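Local coordinates for protein uncharacterized metal-dependent hydrolase (Pyrococcus horikoshii, PDB 3IGH) that probably hydrolyses carbon-nitrogen bonds other than peptide bonds, as a metal-dependent member of the amidohydrolase family whose substrate is not known, at residues 23-35 / 455-467. Numbering follows the deposited sequence. Where two conformers were deposited one is given.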
ATOM      1  N   GLY A  23      29.819 -12.652  10.584  1.00 46.81           N
ATOM      2  CA  GLY A  23      28.560 -13.384  10.598  1.00 44.29           C
ATOM      3  C   GLY A  23      27.324 -12.508  10.609  1.00 42.55           C
ATOM      4  O   GLY A  23      27.286 -11.493  11.302  1.00 43.20           O
ATOM      5  N   LEU A  24      26.322 -12.912   9.829  1.00 43.11           N
ATOM      6  CA  LEU A  24      25.009 -12.263   9.807  1.00 46.28           C
ATOM      7  C   LEU A  24      23.926 -13.279  10.110  1.00 41.55           C
ATOM      8  O   LEU A  24      24.022 -14.424   9.684  1.00 42.94           O
ATOM      9  CB  LEU A  24      24.700 -11.674   8.423  1.00 45.47           C
ATOM     10  CG  LEU A  24      25.194 -10.317   7.931  1.00 50.32           C
ATOM     11  CD1 LEU A  24      24.510 -10.007   6.607  1.00 45.46           C
ATOM     12  CD2 LEU A  24      24.921  -9.209   8.927  1.00 42.39           C
ATOM     13  N   VAL A  25      22.893 -12.859  10.837  1.00 42.96           N
ATOM     14  CA  VAL A  25      21.669 -13.657  10.943  1.00 43.76           C
ATOM     15  C   VAL A  25      20.526 -12.889  10.304  1.00 40.43           C
ATOM     16  O   VAL A  25      20.316 -11.718  10.614  1.00 43.64           O
ATOM     17  CB  VAL A  25      21.305 -14.031  12.403  1.00 41.83           C
ATOM     18  CG1 VAL A  25      20.095 -14.955  12.425  1.00 46.02           C
ATOM     19  CG2 VAL A  25      22.470 -14.717  13.086  1.00 49.99           C
ATOM     20  N   ILE A  26      19.801 -13.557   9.409  1.00 37.63           N
ATOM     21  CA  ILE A  26      18.697 -12.948   8.683  1.00 45.40           C
ATOM     22  C   ILE A  26      17.382 -13.645   9.018  1.00 47.06           C
ATOM     23  O   ILE A  26      17.273 -14.873   8.943  1.00 47.20           O
ATOM     24  CB  ILE A  26      18.929 -12.982   7.149  1.00 43.20           C
ATOM     25  CG1 ILE A  26      20.220 -12.240   6.783  1.00 45.54           C
ATOM     26  CG2 ILE A  26      17.732 -12.385   6.390  1.00 39.25           C
ATOM     27  CD1 ILE A  26      20.840 -12.730   5.497  1.00 47.27           C
ATOM     28  N   SER A  27      16.391 -12.843   9.390  1.00 41.37           N
ATOM     29  CA  SER A  27      15.044 -13.329   9.631  1.00 48.73           C
ATOM     30  C   SER A  27      14.047 -12.533   8.798  1.00 44.57           C
ATOM     31  O   SER A  27      13.962 -11.312   8.963  1.00 46.15           O
ATOM     32  CB  SER A  27      14.701 -13.180  11.112  1.00 52.11           C
ATOM     33  OG  SER A  27      13.359 -13.558  11.343  1.00 58.74           O
ATOM     34  N   HIS A  28      13.308 -13.239   7.933  1.00 45.74           N
ATOM     35  CA  HIS A  28      12.270 -12.646   7.077  0.50 48.74           C
ATOM     36  C   HIS A  28      12.732 -11.381   6.336  1.00 50.54           C
ATOM     37  O   HIS A  28      12.068 -10.335   6.388  1.00 47.40           O
ATOM     38  CB  HIS A  28      10.980 -12.383   7.876  0.50 49.76           C
ATOM     39  CG  HIS A  28      10.268 -13.632   8.307  0.50 56.58           C
ATOM     40  ND1 HIS A  28      10.254 -14.069   9.614  0.50 51.30           N
ATOM     41  CD2 HIS A  28       9.547 -14.535   7.600  0.50 53.90           C
ATOM     42  CE1 HIS A  28       9.554 -15.188   9.694  0.50 54.76           C
ATOM     43  NE2 HIS A  28       9.117 -15.493   8.485  0.50 44.67           N
ATOM     44  N   GLY A  29      13.880 -11.479   5.668  1.00 46.00           N
ATOM     45  CA  GLY A  29      14.413 -10.377   4.879  1.00 41.52           C
ATOM     46  C   GLY A  29      15.046  -9.251   5.671  1.00 41.67           C
ATOM     47  O   GLY A  29      15.366  -8.215   5.101  1.00 46.47           O
ATOM     48  N   LYS A  30      15.225  -9.439   6.978  1.00 36.79           N
ATOM     49  CA  LYS A  30      15.884  -8.425   7.815  1.00 39.10           C
ATOM     50  C   LYS A  30      17.056  -8.987   8.614  1.00 40.73           C
ATOM     51  O   LYS A  30      16.997 -10.116   9.081  1.00 42.60           O
ATOM     52  CB  LYS A  30      14.880  -7.752   8.755  1.00 46.23           C
ATOM     53  CG  LYS A  30      13.940  -6.768   8.056  1.00 51.11           C
ATOM     54  CD  LYS A  30      13.426  -5.714   9.021  1.00 68.15           C
ATOM     55  CE  LYS A  30      12.709  -4.587   8.284  1.00 66.12           C
ATOM     56  NZ  LYS A  30      12.436  -3.437   9.187  1.00 76.24           N
ATOM     57  N   VAL A  31      18.114  -8.188   8.755  1.00 35.96           N
ATOM     58  CA  VAL A  31      19.267  -8.535   9.586  1.00 39.52           C
ATOM     59  C   VAL A  31      18.870  -8.444  11.062  1.00 42.61           C
ATOM     60  O   VAL A  31      18.302  -7.441  11.498  1.00 44.09           O
ATOM     61  CB  VAL A  31      20.474  -7.598   9.301  1.00 38.68           C
ATOM     62  CG1 VAL A  31      21.613  -7.845  10.289  1.00 35.24           C
ATOM     63  CG2 VAL A  31      20.960  -7.756   7.839  1.00 33.92           C
ATOM     64  N   ILE A  32      19.140  -9.495  11.830  1.00 39.00           N
ATOM     65  CA  ILE A  32      18.833  -9.459  13.273  1.00 39.20           C
ATOM     66  C   ILE A  32      20.056  -9.585  14.180  1.00 44.55           C
ATOM     67  O   ILE A  32      20.017  -9.216  15.361  1.00 42.75           O
ATOM     68  CB  ILE A  32      17.726 -10.462  13.657  1.00 47.14           C
ATOM     69  CG1 ILE A  32      18.114 -11.890  13.284  1.00 49.03           C
ATOM     70  CG2 ILE A  32      16.425 -10.085  12.970  1.00 39.33           C
ATOM     71  CD1 ILE A  32      17.334 -12.943  14.047  1.00 59.40           C
ATOM     72  N   TYR A  33      21.144 -10.099  13.611  1.00 37.85           N
ATOM     73  CA  TYR A  33      22.440 -10.115  14.262  1.00 42.76           C
ATOM     74  C   TYR A  33      23.537  -9.866  13.223  1.00 38.27           C
ATOM     75  O   TYR A  33      23.494 -10.415  12.127  1.00 35.96           O
ATOM     76  CB  TYR A  33      22.674 -11.445  15.003  1.00 44.17           C
ATOM     77  CG  TYR A  33      24.052 -11.560  15.626  1.00 45.19           C
ATOM     78  CD1 TYR A  33      24.352 -10.916  16.828  1.00 50.49           C
ATOM     79  CD2 TYR A  33      25.058 -12.304  15.007  1.00 50.82           C
ATOM     80  CE1 TYR A  33      25.620 -11.006  17.394  1.00 54.15           C
ATOM     81  CE2 TYR A  33      26.325 -12.403  15.564  1.00 53.94           C
ATOM     82  CZ  TYR A  33      26.600 -11.751  16.753  1.00 52.32           C
ATOM     83  OH  TYR A  33      27.858 -11.850  17.302  1.00 54.42           O
ATOM     84  N   ALA A  34      24.490  -9.008  13.581  1.00 35.74           N
ATOM     85  CA  ALA A  34      25.704  -8.789  12.800  1.00 44.55           C
ATOM     86  C   ALA A  34      26.865  -8.849  13.778  1.00 41.36           C
ATOM     87  O   ALA A  34      26.930  -8.037  14.704  1.00 46.16           O
ATOM     88  CB  ALA A  34      25.669  -7.417  12.113  1.00 32.86           C
ATOM     89  N   GLY A  35      27.766  -9.809  13.586  1.00 41.42           N
ATOM     90  CA  GLY A  35      28.912  -9.961  14.480  1.00 49.39           C
ATOM     91  C   GLY A  35      29.762 -11.178  14.183  1.00 53.28           C
ATOM     92  O   GLY A  35      30.064 -11.469  13.016  1.00 50.59           O
ATOM     93  N   ASP A 455      15.187   1.706   6.413  1.00 37.94           N
ATOM     94  CA  ASP A 455      15.689   0.366   6.736  1.00 36.30           C
ATOM     95  C   ASP A 455      16.493  -0.280   5.601  1.00 35.84           C
ATOM     96  O   ASP A 455      16.608  -1.496   5.532  1.00 31.71           O
ATOM     97  CB  ASP A 455      14.543  -0.545   7.195  1.00 40.19           C
ATOM     98  CG  ASP A 455      13.438  -0.679   6.152  1.00 47.47           C
ATOM     99  OD1 ASP A 455      13.508  -0.009   5.098  1.00 53.30           O
ATOM    100  OD2 ASP A 455      12.492  -1.457   6.390  1.00 55.48           O
ATOM    101  N   ILE A 456      17.031   0.532   4.695  1.00 33.09           N
ATOM    102  CA  ILE A 456      17.870   0.006   3.619  1.00 30.61           C
ATOM    103  C   ILE A 456      19.221   0.717   3.641  1.00 33.56           C
ATOM    104  O   ILE A 456      19.305   1.880   4.044  1.00 33.22           O
ATOM    105  CB  ILE A 456      17.174   0.139   2.222  1.00 33.26           C
ATOM    106  CG1 ILE A 456      15.811  -0.572   2.220  1.00 28.89           C
ATOM    107  CG2 ILE A 456      18.084  -0.378   1.088  1.00 28.32           C
ATOM    108  CD1 ILE A 456      15.024  -0.505   0.907  1.00 31.79           C
ATOM    109  N   GLY A 457      20.280   0.016   3.242  1.00 35.36           N
ATOM    110  CA  GLY A 457      21.552   0.676   2.956  1.00 30.14           C
ATOM    111  C   GLY A 457      22.717   0.219   3.813  1.00 32.58           C
ATOM    112  O   GLY A 457      23.878   0.437   3.451  1.00 35.09           O
ATOM    113  N   LYS A 458      22.399  -0.394   4.954  1.00 33.53           N
ATOM    114  CA  LYS A 458      23.405  -0.983   5.842  0.50 38.75           C
ATOM    115  C   LYS A 458      23.045  -2.441   6.128  1.00 40.25           C
ATOM    116  O   LYS A 458      21.920  -2.865   5.877  1.00 39.13           O
ATOM    117  CB  LYS A 458      23.502  -0.200   7.153  0.50 40.19           C
ATOM    118  CG  LYS A 458      24.135   1.183   7.032  0.50 41.81           C
ATOM    119  CD  LYS A 458      24.320   1.814   8.409  0.50 42.56           C
ATOM    120  CE  LYS A 458      24.675   3.291   8.317  0.50 54.24           C
ATOM    121  NZ  LYS A 458      26.045   3.537   7.786  0.50 53.80           N
ATOM    122  N   LEU A 459      23.997  -3.220   6.635  1.00 33.07           N
ATOM    123  CA  LEU A 459      23.672  -4.608   7.002  1.00 37.13           C
ATOM    124  C   LEU A 459      23.787  -4.786   8.515  1.00 38.25           C
ATOM    125  O   LEU A 459      24.271  -5.800   9.017  1.00 44.04           O
ATOM    126  CB  LEU A 459      24.497  -5.632   6.199  1.00 35.26           C
ATOM    127  CG  LEU A 459      24.243  -5.725   4.686  1.00 36.58           C
ATOM    128  CD1 LEU A 459      25.340  -6.536   3.993  1.00 36.00           C
ATOM    129  CD2 LEU A 459      22.844  -6.289   4.336  1.00 33.83           C
ATOM    130  N   GLU A 460      23.330  -3.762   9.229  1.00 44.66           N
ATOM    131  CA  GLU A 460      23.247  -3.772  10.685  1.00 45.63           C
ATOM    132  C   GLU A 460      21.845  -4.246  11.067  1.00 45.23           C
ATOM    133  O   GLU A 460      20.951  -4.224  10.214  1.00 39.50           O
ATOM    134  CB  GLU A 460      23.528  -2.365  11.223  1.00 43.80           C
ATOM    135  CG  GLU A 460      24.996  -1.963  11.095  1.00 57.81           C
ATOM    136  CD  GLU A 460      25.241  -0.470  11.251  1.00 66.49           C
ATOM    137  OE1 GLU A 460      26.367  -0.026  10.935  1.00 77.20           O
ATOM    138  OE2 GLU A 460      24.322   0.262  11.684  1.00 62.59           O
ATOM    139  N   PRO A 461      21.654  -4.719  12.323  1.00 45.91           N
ATOM    140  CA  PRO A 461      20.317  -5.108  12.810  1.00 44.37           C
ATOM    141  C   PRO A 461      19.218  -4.060  12.579  1.00 41.48           C
ATOM    142  O   PRO A 461      19.433  -2.870  12.811  1.00 41.96           O
ATOM    143  CB  PRO A 461      20.546  -5.336  14.310  1.00 46.08           C
ATOM    144  CG  PRO A 461      21.964  -5.788  14.390  1.00 48.27           C
ATOM    145  CD  PRO A 461      22.692  -4.975  13.346  1.00 44.61           C
ATOM    146  N   GLY A 462      18.062  -4.511  12.093  1.00 43.61           N
ATOM    147  CA  GLY A 462      16.949  -3.617  11.780  1.00 45.64           C
ATOM    148  C   GLY A 462      16.830  -3.315  10.292  1.00 48.41           C
ATOM    149  O   GLY A 462      15.747  -2.997   9.799  1.00 51.72           O
ATOM    150  N   PHE A 463      17.946  -3.420   9.575  1.00 44.11           N
ATOM    151  CA  PHE A 463      17.966  -3.150   8.141  1.00 43.30           C
ATOM    152  C   PHE A 463      17.515  -4.362   7.332  1.00 46.36           C
ATOM    153  O   PHE A 463      17.687  -5.504   7.768  1.00 41.55           O
ATOM    154  CB  PHE A 463      19.362  -2.710   7.701  1.00 41.71           C
ATOM    155  CG  PHE A 463      19.699  -1.284   8.059  1.00 39.13           C
ATOM    156  CD1 PHE A 463      20.220  -0.962   9.313  1.00 34.72           C
ATOM    157  CD2 PHE A 463      19.506  -0.259   7.132  1.00 34.84           C
ATOM    158  CE1 PHE A 463      20.538   0.362   9.637  1.00 39.64           C
ATOM    159  CE2 PHE A 463      19.814   1.066   7.441  1.00 34.78           C
ATOM    160  CZ  PHE A 463      20.332   1.380   8.696  1.00 35.36           C
ATOM    161  N   LYS A 464      16.922  -4.107   6.164  1.00 37.22           N
ATOM    162  CA  LYS A 464      16.612  -5.165   5.203  1.00 38.80           C
ATOM    163  C   LYS A 464      17.910  -5.832   4.739  1.00 43.11           C
ATOM    164  O   LYS A 464      18.920  -5.158   4.516  1.00 36.66           O
ATOM    165  CB  LYS A 464      15.856  -4.621   3.985  1.00 37.98           C
ATOM    166  CG  LYS A 464      14.425  -4.177   4.268  1.00 45.66           C
ATOM    167  CD  LYS A 464      13.635  -3.987   2.973  1.00 43.48           C
ATOM    168  CE  LYS A 464      12.182  -3.650   3.274  1.00 65.76           C
ATOM    169  NZ  LYS A 464      11.299  -3.767   2.075  1.00 73.66           N
ATOM    170  N   ALA A 465      17.874  -7.153   4.594  1.00 35.52           N
ATOM    171  CA  ALA A 465      19.043  -7.918   4.165  1.00 38.86           C
ATOM    172  C   ALA A 465      19.165  -7.917   2.644  1.00 35.59           C
ATOM    173  O   ALA A 465      18.977  -8.949   1.985  1.00 37.58           O
ATOM    174  CB  ALA A 465      18.973  -9.347   4.702  1.00 37.52           C
ATOM    175  N   GLU A 466      19.463  -6.746   2.093  1.00 34.62           N
ATOM    176  CA  GLU A 466      19.737  -6.606   0.670  1.00 33.98           C
ATOM    177  C   GLU A 466      21.236  -6.537   0.530  1.00 34.57           C
ATOM    178  O   GLU A 466      21.861  -5.539   0.889  1.00 34.43           O
ATOM    179  CB  GLU A 466      19.104  -5.331   0.086  1.00 37.87           C
ATOM    180  CG  GLU A 466      17.623  -5.156   0.382  1.00 40.06           C
ATOM    181  CD  GLU A 466      16.729  -6.132  -0.359  1.00 46.27           C
ATOM    182  OE1 GLU A 466      17.234  -6.987  -1.111  1.00 51.22           O
ATOM    183  OE2 GLU A 466      15.503  -6.034  -0.192  1.00 42.16           O
ATOM    184  N   TYR A 467      21.812  -7.617   0.028  1.00 34.13           N
ATOM    185  CA  TYR A 467      23.252  -7.726  -0.028  1.00 36.08           C
ATOM    186  C   TYR A 467      23.673  -8.373  -1.327  1.00 37.92           C
ATOM    187  O   TYR A 467      22.863  -9.013  -2.013  1.00 35.45           O
ATOM    188  CB  TYR A 467      23.783  -8.516   1.190  1.00 35.60           C
ATOM    189  CG  TYR A 467      23.258  -9.937   1.270  1.00 34.95           C
ATOM    190  CD1 TYR A 467      23.886 -10.977   0.575  1.00 36.93           C
ATOM    191  CD2 TYR A 467      22.135 -10.243   2.040  1.00 35.34           C
ATOM    192  CE1 TYR A 467      23.406 -12.277   0.632  1.00 42.23           C
ATOM    193  CE2 TYR A 467      21.645 -11.549   2.107  1.00 46.50           C
ATOM    194  CZ  TYR A 467      22.288 -12.558   1.402  1.00 48.25           C
ATOM    195  OH  TYR A 467      21.818 -13.851   1.457  1.00 49.86           O
TER
HETATM  196  O   HOH W   1      14.703  -7.699   1.936  1.00 62.23           O
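Gly29, in a turn, and Lys30 and Val31, which open strand 30-35, pair with 462-465 through three backbone hydrogen bonds: Ala465 N to Gly29 O (2.8 Å), Val31 N to Phe463 O (2.9 Å) and Gly462 N to Val31 O (3.0 Å). The first two frame a single antiparallel beta bridge, Lys30 with Lys464, a non-hydrogen-bonded pair; the third ties the type II turn Glu460-Phe463, where Gly462 accepts a positive phi of 101°, to Val31. An inverse gamma turn centred on Ala465 flanks the other side. Val31 points into the loop, its beta branch filling two places: CG1, anti to the backbone N (chi1 173°), packs 3.6 Å from Leu459 O, a carbonyl buried without a hydrogen-bond partner, while CG2 faces Ala465 CB. That methyl, small enough to be shared, also receives Ile26 CG2 at 3.7 Å, and Ile26 CD1 meets Tyr467 CE2 obliquely. The hairpin 23-35, reversed by a type I' turn and marked by a classic bulge at Ile32 and Tyr33 opposite Val25, belongs to the small beta-domain that accompanies the TIM barrel in many amidohydrolases; 455-467 lies between helix 436-450 and strand 467-470, its last residue opening the strand, so an N-terminal hairpin meets a segment 420 residues later. Ala34 CB and Pro461 CD touch at 4.0 Å, the rigid ring suiting the turn's first corner. Lys30 stretches its extended chain across Gly462 O, bringing NZ to a salt bridge with Asp455 OD2 (3.4 Å), weak as a hydrogen bond, and a weak hydrogen bond to Gly462 O. A leucine in place of Lys30 would probably leave the Asp455 carboxylate without this positive mate. His28 of the neighbouring subunit packs against Lys30.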